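Long-range contact in amidase, hydantoinase/carbamoylase family (Burkholderia ambifaria, PDB 5TP4), which probably hydrolyses N-carbamoyl-L-amino acids as a two-zinc amidase of the peptidase M20 family: residues V204-T216 with R373-V385. Sequence-based numbering, arbitrary orientation.
Sequences VLEANGTTIGIVT and RRVPTAMVFIPCV
G213 and F381 form a hydrogen-bonded pair of two antiparallel strands, 212-216 and 377-382. G213 N donates to F381 O at 2.8 Å. F381 N returns a bond of 3.0 Å to G213 O. Both bonds are nearly straight. The pairing then weakens, and V215 N reaches M379 O only by a long, weak bond of 3.5 Å. A water takes over at this end: it donates to V215 O and accepts from M379 N.

At the other end P383 has no N-H to offer. T211 O meets its CD at 3.2 Å instead, and this buried oxygen has no hydrogen-bond partner in the model. A second water accepts from both E206 N, in the first turn of helix 204-208, and C384 N. T210 OG1 bonds to E358.

V215 CG2 sits over one face of the F381 ring in a CH-pi contact, 3.6 Å from the centroid. It lies anti to the carbonyl carbon, which brings it over the ring, while CG1 stands anti to the backbone N, chi1 -171°. L205 CD1 packs on F381 CB at 3.7 Å, and L205 CB on P383 CB.

The pair lies inside the mixed sheet of this M20 fold. Strand 357-362 runs parallel along the far edge of 212-216 and bonds to I212 and I214. Strand 193-199, which carries the zinc ligand H198, runs parallel to 377-382. Helices 340-353 and 398-416 cover the I214 and I212 side chains respectively.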
ATOM      1  N   VAL B 204      27.550   3.779  -6.860  1.00 14.23           N
ATOM      2  CA  VAL B 204      28.486   4.898  -6.711  1.00 12.80           C
ATOM      3  C   VAL B 204      29.764   4.671  -7.508  1.00 15.63           C
ATOM      4  O   VAL B 204      30.216   5.549  -8.253  1.00 15.18           O
ATOM      5  CB  VAL B 204      28.816   5.135  -5.227  1.00 11.66           C
ATOM      6  CG1 VAL B 204      29.912   6.192  -5.127  1.00 14.92           C
ATOM      7  CG2 VAL B 204      27.567   5.533  -4.473  1.00 12.24           C
ATOM      8  N   LEU B 205      30.409   3.517  -7.324  1.00 13.08           N
ATOM      9  CA  LEU B 205      31.696   3.343  -7.986  1.00 10.51           C
ATOM     10  C   LEU B 205      31.524   3.299  -9.500  1.00 12.41           C
ATOM     11  O   LEU B 205      32.329   3.881 -10.241  1.00 16.53           O
ATOM     12  CB  LEU B 205      32.375   2.072  -7.478  1.00 10.59           C
ATOM     13  CG  LEU B 205      32.587   2.021  -5.961  1.00 13.05           C
ATOM     14  CD1 LEU B 205      33.112   0.621  -5.553  1.00 11.28           C
ATOM     15  CD2 LEU B 205      33.566   3.107  -5.549  1.00 14.10           C
ATOM     16  N   GLU B 206      30.481   2.610  -9.976  1.00 13.01           N
ATOM     17  CA  GLU B 206      30.260   2.532 -11.415  1.00 15.84           C
ATOM     18  C   GLU B 206      29.953   3.908 -11.994  1.00 20.05           C
ATOM     19  O   GLU B 206      30.484   4.278 -13.046  1.00 19.49           O
ATOM     20  CB  GLU B 206      29.129   1.542 -11.713  1.00 19.91           C
ATOM     21  CG  GLU B 206      29.130   1.012 -13.138  1.00 32.90           C
ATOM     22  CD  GLU B 206      28.251   1.819 -14.026  1.00 41.16           C
ATOM     23  OE1 GLU B 206      27.341   2.485 -13.491  1.00 44.56           O
ATOM     24  OE2 GLU B 206      28.468   1.802 -15.258  1.00 46.25           O
ATOM     25  N   ALA B 207      29.132   4.696 -11.291  1.00 16.39           N
ATOM     26  CA  ALA B 207      28.759   6.021 -11.775  1.00 20.87           C
ATOM     27  C   ALA B 207      29.950   6.969 -11.806  1.00 21.40           C
ATOM     28  O   ALA B 207      30.008   7.858 -12.662  1.00 25.02           O
ATOM     29  CB  ALA B 207      27.651   6.596 -10.902  1.00 16.78           C
ATOM     30  N   ASN B 208      30.894   6.812 -10.890  1.00 20.08           N
ATOM     31  CA  ASN B 208      32.063   7.682 -10.815  1.00 18.06           C
ATOM     32  C   ASN B 208      33.264   7.167 -11.591  1.00 26.45           C
ATOM     33  O   ASN B 208      34.291   7.853 -11.629  1.00 26.21           O
ATOM     34  CB  ASN B 208      32.472   7.874  -9.350  1.00 20.84           C
ATOM     35  CG  ASN B 208      31.537   8.792  -8.619  1.00 27.89           C
ATOM     36  OD1 ASN B 208      30.883   9.624  -9.241  1.00 32.10           O
ATOM     37  ND2 ASN B 208      31.464   8.658  -7.296  1.00 25.77           N
ATOM     38  N   GLY B 209      33.187   5.980 -12.185  1.00 22.35           N
ATOM     39  CA  GLY B 209      34.388   5.419 -12.767  1.00 21.07           C
ATOM     40  C   GLY B 209      35.439   5.072 -11.734  1.00 21.56           C
ATOM     41  O   GLY B 209      36.633   5.088 -12.039  1.00 23.26           O
ATOM     42  N   THR B 210      35.027   4.745 -10.513  1.00 18.71           N
ATOM     43  CA  THR B 210      35.969   4.397  -9.468  1.00 17.09           C
ATOM     44  C   THR B 210      36.145   2.891  -9.449  1.00 15.09           C
ATOM     45  O   THR B 210      35.160   2.158  -9.343  1.00 20.15           O
ATOM     46  CB  THR B 210      35.468   4.851  -8.098  1.00 16.85           C
ATOM     47  OG1 THR B 210      35.076   6.224  -8.162  1.00 18.19           O
ATOM     48  CG2 THR B 210      36.555   4.688  -7.090  1.00 13.13           C
ATOM     49  N   THR B 211      37.390   2.440  -9.548  1.00 11.30           N
ATOM     50  CA  THR B 211      37.672   1.009  -9.553  1.00 15.15           C
ATOM     51  C   THR B 211      37.601   0.395  -8.160  1.00 16.67           C
ATOM     52  O   THR B 211      37.076  -0.713  -7.998  1.00 10.36           O
ATOM     53  CB  THR B 211      39.042   0.754 -10.169  1.00 16.98           C
ATOM     54  OG1 THR B 211      39.023   1.239 -11.515  1.00 14.16           O
ATOM     55  CG2 THR B 211      39.356  -0.751 -10.186  1.00 16.45           C
ATOM     56  N   ILE B 212      38.116   1.088  -7.150  1.00 11.08           N
ATOM     57  CA  ILE B 212      38.293   0.531  -5.805  1.00 10.74           C
ATOM     58  C   ILE B 212      37.471   1.328  -4.798  1.00 10.69           C
ATOM     59  O   ILE B 212      37.718   2.519  -4.591  1.00 12.77           O
ATOM     60  CB  ILE B 212      39.766   0.523  -5.377  1.00 11.33           C
ATOM     61  CG1 ILE B 212      40.626  -0.240  -6.410  1.00 11.43           C
ATOM     62  CG2 ILE B 212      39.901  -0.102  -3.928  1.00  9.95           C
ATOM     63  CD1 ILE B 212      40.241  -1.755  -6.546  1.00  9.98           C
ATOM     64  N   GLY B 213      36.515   0.659  -4.148  1.00 10.86           N
ATOM     65  CA  GLY B 213      35.859   1.266  -3.008  1.00 12.45           C
ATOM     66  C   GLY B 213      36.616   0.892  -1.747  1.00 12.05           C
ATOM     67  O   GLY B 213      36.733  -0.291  -1.417  1.00 10.56           O
ATOM     68  N   ILE B 214      37.177   1.886  -1.068  1.00  7.16           N
ATOM     69  CA  ILE B 214      37.873   1.703   0.214  1.00  7.36           C
ATOM     70  C   ILE B 214      36.784   1.730   1.283  1.00  9.06           C
ATOM     71  O   ILE B 214      36.317   2.796   1.676  1.00 10.41           O
ATOM     72  CB  ILE B 214      38.924   2.789   0.446  1.00  9.74           C
ATOM     73  CG1 ILE B 214      39.989   2.769  -0.646  1.00 11.98           C
ATOM     74  CG2 ILE B 214      39.611   2.592   1.821  1.00 10.92           C
ATOM     75  CD1 ILE B 214      40.694   4.114  -0.816  1.00 15.33           C
ATOM     76  N   VAL B 215      36.347   0.559   1.754  1.00  8.51           N
ATOM     77  CA  VAL B 215      35.116   0.518   2.546  1.00  6.68           C
ATOM     78  C   VAL B 215      35.427   0.927   3.976  1.00 11.33           C
ATOM     79  O   VAL B 215      36.346   0.387   4.601  1.00 11.94           O
ATOM     80  CB  VAL B 215      34.460  -0.875   2.489  1.00  6.99           C
ATOM     81  CG1 VAL B 215      33.112  -0.798   3.127  1.00  9.82           C
ATOM     82  CG2 VAL B 215      34.299  -1.354   1.044  1.00  6.60           C
ATOM     83  N   THR B 216      34.637   1.856   4.516  1.00 11.65           N
ATOM     84  CA  THR B 216      34.961   2.403   5.826  1.00  9.79           C
ATOM     85  C   THR B 216      34.243   1.707   6.977  1.00 12.19           C
ATOM     86  O   THR B 216      34.710   1.799   8.121  1.00 10.97           O
ATOM     87  CB  THR B 216      34.671   3.914   5.853  1.00 12.45           C
ATOM     88  OG1 THR B 216      33.294   4.162   5.595  1.00 12.84           O
ATOM     89  CG2 THR B 216      35.459   4.597   4.771  1.00 19.54           C
ATOM     90  N   ARG B 373      33.351  -6.440  14.527  1.00 10.63           N
ATOM     91  CA  ARG B 373      33.087  -6.210  15.935  1.00 11.93           C
ATOM     92  C   ARG B 373      34.008  -7.018  16.832  1.00 14.06           C
ATOM     93  O   ARG B 373      34.038  -6.766  18.039  1.00 18.13           O
ATOM     94  CB  ARG B 373      31.627  -6.512  16.239  1.00 15.02           C
ATOM     95  CG  ARG B 373      30.702  -5.550  15.496  1.00 12.27           C
ATOM     96  CD  ARG B 373      29.232  -5.975  15.587  1.00 14.97           C
ATOM     97  NE  ARG B 373      28.415  -5.069  14.782  1.00 15.39           N
ATOM     98  CZ  ARG B 373      27.264  -5.403  14.210  1.00 17.29           C
ATOM     99  NH1 ARG B 373      26.771  -6.634  14.370  1.00 17.19           N
ATOM    100  NH2 ARG B 373      26.611  -4.503  13.475  1.00 13.11           N
ATOM    101  N   ARG B 374      34.785  -7.940  16.263  1.00 11.99           N
ATOM    102  CA  ARG B 374      35.636  -8.815  17.061  1.00 14.42           C
ATOM    103  C   ARG B 374      37.089  -8.764  16.609  1.00 14.99           C
ATOM    104  O   ARG B 374      37.981  -8.983  17.430  1.00 15.09           O
ATOM    105  CB  ARG B 374      35.122 -10.260  16.999  1.00 20.87           C
ATOM    106  CG  ARG B 374      33.956 -10.565  17.940  1.00 33.02           C
ATOM    107  CD  ARG B 374      34.413 -10.674  19.404  1.00 43.45           C
ATOM    108  NE  ARG B 374      35.408 -11.734  19.605  1.00 53.09           N
ATOM    109  CZ  ARG B 374      35.186 -12.884  20.248  1.00 55.43           C
ATOM    110  NH1 ARG B 374      33.997 -13.149  20.779  1.00 51.78           N
ATOM    111  NH2 ARG B 374      36.168 -13.772  20.375  1.00 56.58           N
ATOM    112  N   VAL B 375      37.358  -8.550  15.322  1.00 10.69           N
ATOM    113  CA  VAL B 375      38.740  -8.585  14.842  1.00 11.77           C
ATOM    114  C   VAL B 375      38.961  -7.457  13.842  1.00 11.04           C
ATOM    115  O   VAL B 375      38.008  -6.948  13.233  1.00 14.53           O
ATOM    116  CB  VAL B 375      39.093  -9.940  14.204  1.00 20.53           C
ATOM    117  CG1 VAL B 375      38.595 -11.120  15.062  1.00 29.40           C
ATOM    118  CG2 VAL B 375      38.529 -10.024  12.860  1.00 15.30           C
ATOM    119  N   PRO B 376      40.216  -7.017  13.680  1.00 10.16           N
ATOM    120  CA  PRO B 376      40.502  -5.965  12.689  1.00  9.78           C
ATOM    121  C   PRO B 376      40.081  -6.384  11.289  1.00  8.55           C
ATOM    122  O   PRO B 376      40.485  -7.437  10.788  1.00 11.15           O
ATOM    123  CB  PRO B 376      42.019  -5.782  12.795  1.00 14.73           C
ATOM    124  CG  PRO B 376      42.348  -6.226  14.158  1.00 16.00           C
ATOM    125  CD  PRO B 376      41.424  -7.370  14.457  1.00 13.63           C
ATOM    126  N   THR B 377      39.271  -5.535  10.654  1.00  7.36           N
ATOM    127  CA  THR B 377      38.562  -5.879   9.429  1.00  8.88           C
ATOM    128  C   THR B 377      38.637  -4.757   8.406  1.00  9.04           C
ATOM    129  O   THR B 377      38.630  -3.571   8.765  1.00  7.76           O
ATOM    130  CB  THR B 377      37.078  -6.201   9.749  1.00 11.75           C
ATOM    131  OG1 THR B 377      37.017  -7.431  10.498  1.00 10.04           O
ATOM    132  CG2 THR B 377      36.222  -6.346   8.483  1.00 12.10           C
ATOM    133  N   ALA B 378      38.703  -5.135   7.124  1.00  9.70           N
ATOM    134  CA  ALA B 378      38.570  -4.154   6.052  1.00  8.74           C
ATOM    135  C   ALA B 378      37.879  -4.834   4.889  1.00  8.08           C
ATOM    136  O   ALA B 378      37.829  -6.071   4.802  1.00  9.40           O
ATOM    137  CB  ALA B 378      39.918  -3.573   5.575  1.00  8.78           C
ATOM    138  N   MET B 379      37.334  -4.016   3.988  1.00  8.39           N
ATOM    139  CA  MET B 379      36.730  -4.569   2.777  1.00  7.81           C
ATOM    140  C   MET B 379      37.232  -3.849   1.534  1.00  8.18           C
ATOM    141  O   MET B 379      37.605  -2.663   1.571  1.00 11.07           O
ATOM    142  CB  MET B 379      35.199  -4.478   2.787  1.00 10.39           C
ATOM    143  CG  MET B 379      34.496  -5.436   3.773  1.00 10.70           C
ATOM    144  SD  MET B 379      32.681  -5.319   3.575  1.00 10.76           S
ATOM    145  CE  MET B 379      32.462  -6.165   2.022  1.00 10.64           C
ATOM    146  N   VAL B 380      37.209  -4.584   0.415  1.00  9.09           N
ATOM    147  CA  VAL B 380      37.479  -4.027  -0.908  1.00  9.44           C
ATOM    148  C   VAL B 380      36.189  -4.107  -1.695  1.00  7.67           C
ATOM    149  O   VAL B 380      35.719  -5.216  -1.981  1.00  8.93           O
ATOM    150  CB  VAL B 380      38.582  -4.792  -1.663  1.00  7.73           C
ATOM    151  CG1 VAL B 380      38.940  -4.026  -2.969  1.00  8.17           C
ATOM    152  CG2 VAL B 380      39.846  -4.998  -0.795  1.00 10.56           C
ATOM    153  N   PHE B 381      35.628  -2.951  -2.087  1.00  9.29           N
ATOM    154  CA  PHE B 381      34.510  -2.950  -3.032  1.00  8.95           C
ATOM    155  C   PHE B 381      35.007  -2.762  -4.464  1.00 11.69           C
ATOM    156  O   PHE B 381      35.962  -2.013  -4.710  1.00 10.61           O
ATOM    157  CB  PHE B 381      33.526  -1.805  -2.779  1.00  9.03           C
ATOM    158  CG  PHE B 381      32.441  -2.084  -1.767  1.00  9.02           C
ATOM    159  CD1 PHE B 381      32.264  -3.314  -1.188  1.00 13.03           C
ATOM    160  CD2 PHE B 381      31.604  -1.043  -1.408  1.00  9.69           C
ATOM    161  CE1 PHE B 381      31.238  -3.524  -0.255  1.00 14.65           C
ATOM    162  CE2 PHE B 381      30.580  -1.225  -0.474  1.00 11.36           C
ATOM    163  CZ  PHE B 381      30.396  -2.462   0.096  1.00  9.76           C
ATOM    164  N   ILE B 382      34.318  -3.408  -5.403  1.00 10.02           N
ATOM    165  CA  ILE B 382      34.469  -3.145  -6.837  1.00 11.38           C
ATOM    166  C   ILE B 382      33.125  -2.686  -7.392  1.00 12.30           C
ATOM    167  O   ILE B 382      32.058  -2.982  -6.826  1.00 10.51           O
ATOM    168  CB  ILE B 382      35.008  -4.379  -7.605  1.00 10.16           C
ATOM    169  CG1 ILE B 382      34.062  -5.596  -7.524  1.00  8.86           C
ATOM    170  CG2 ILE B 382      36.415  -4.731  -7.113  1.00 12.13           C
ATOM    171  CD1 ILE B 382      34.361  -6.662  -8.571  1.00 11.43           C
ATOM    172  N   PRO B 383      33.123  -1.957  -8.506  1.00 13.59           N
ATOM    173  CA  PRO B 383      31.848  -1.512  -9.081  1.00 10.95           C
ATOM    174  C   PRO B 383      31.054  -2.673  -9.653  1.00 15.45           C
ATOM    175  O   PRO B 383      31.587  -3.735  -9.979  1.00 15.09           O
ATOM    176  CB  PRO B 383      32.259  -0.530 -10.188  1.00 11.60           C
ATOM    177  CG  PRO B 383      33.657  -0.784 -10.440  1.00 15.81           C
ATOM    178  CD  PRO B 383      34.278  -1.471  -9.282  1.00 11.90           C
ATOM    179  N   CYS B 384      29.746  -2.454  -9.770  1.00 12.47           N
ATOM    180  CA  CYS B 384      28.870  -3.433 -10.390  1.00 19.36           C
ATOM    181  C   CYS B 384      27.811  -2.709 -11.195  1.00 23.50           C
ATOM    182  O   CYS B 384      27.472  -1.562 -10.904  1.00 26.98           O
ATOM    183  CB  CYS B 384      28.218  -4.358  -9.359  1.00 22.57           C
ATOM    184  SG  CYS B 384      27.271  -3.506  -8.042  1.00 24.12           S
ATOM    185  N   VAL B 385      27.295  -3.393 -12.212  1.00 23.32           N
ATOM    186  CA  VAL B 385      26.312  -2.794 -13.121  1.00 36.70           C
ATOM    187  C   VAL B 385      24.906  -3.178 -12.694  1.00 43.34           C
ATOM    188  O   VAL B 385      24.687  -4.283 -12.207  1.00 47.24           O
ATOM    189  CB  VAL B 385      26.571  -3.216 -14.581  1.00 39.97           C
TER
HETATM  190  O   HOH W   1      29.002   0.382  -8.626  1.00 13.67           O
HETATM  191  O   HOH W   2      38.335  -1.226   3.737  1.00 11.80           O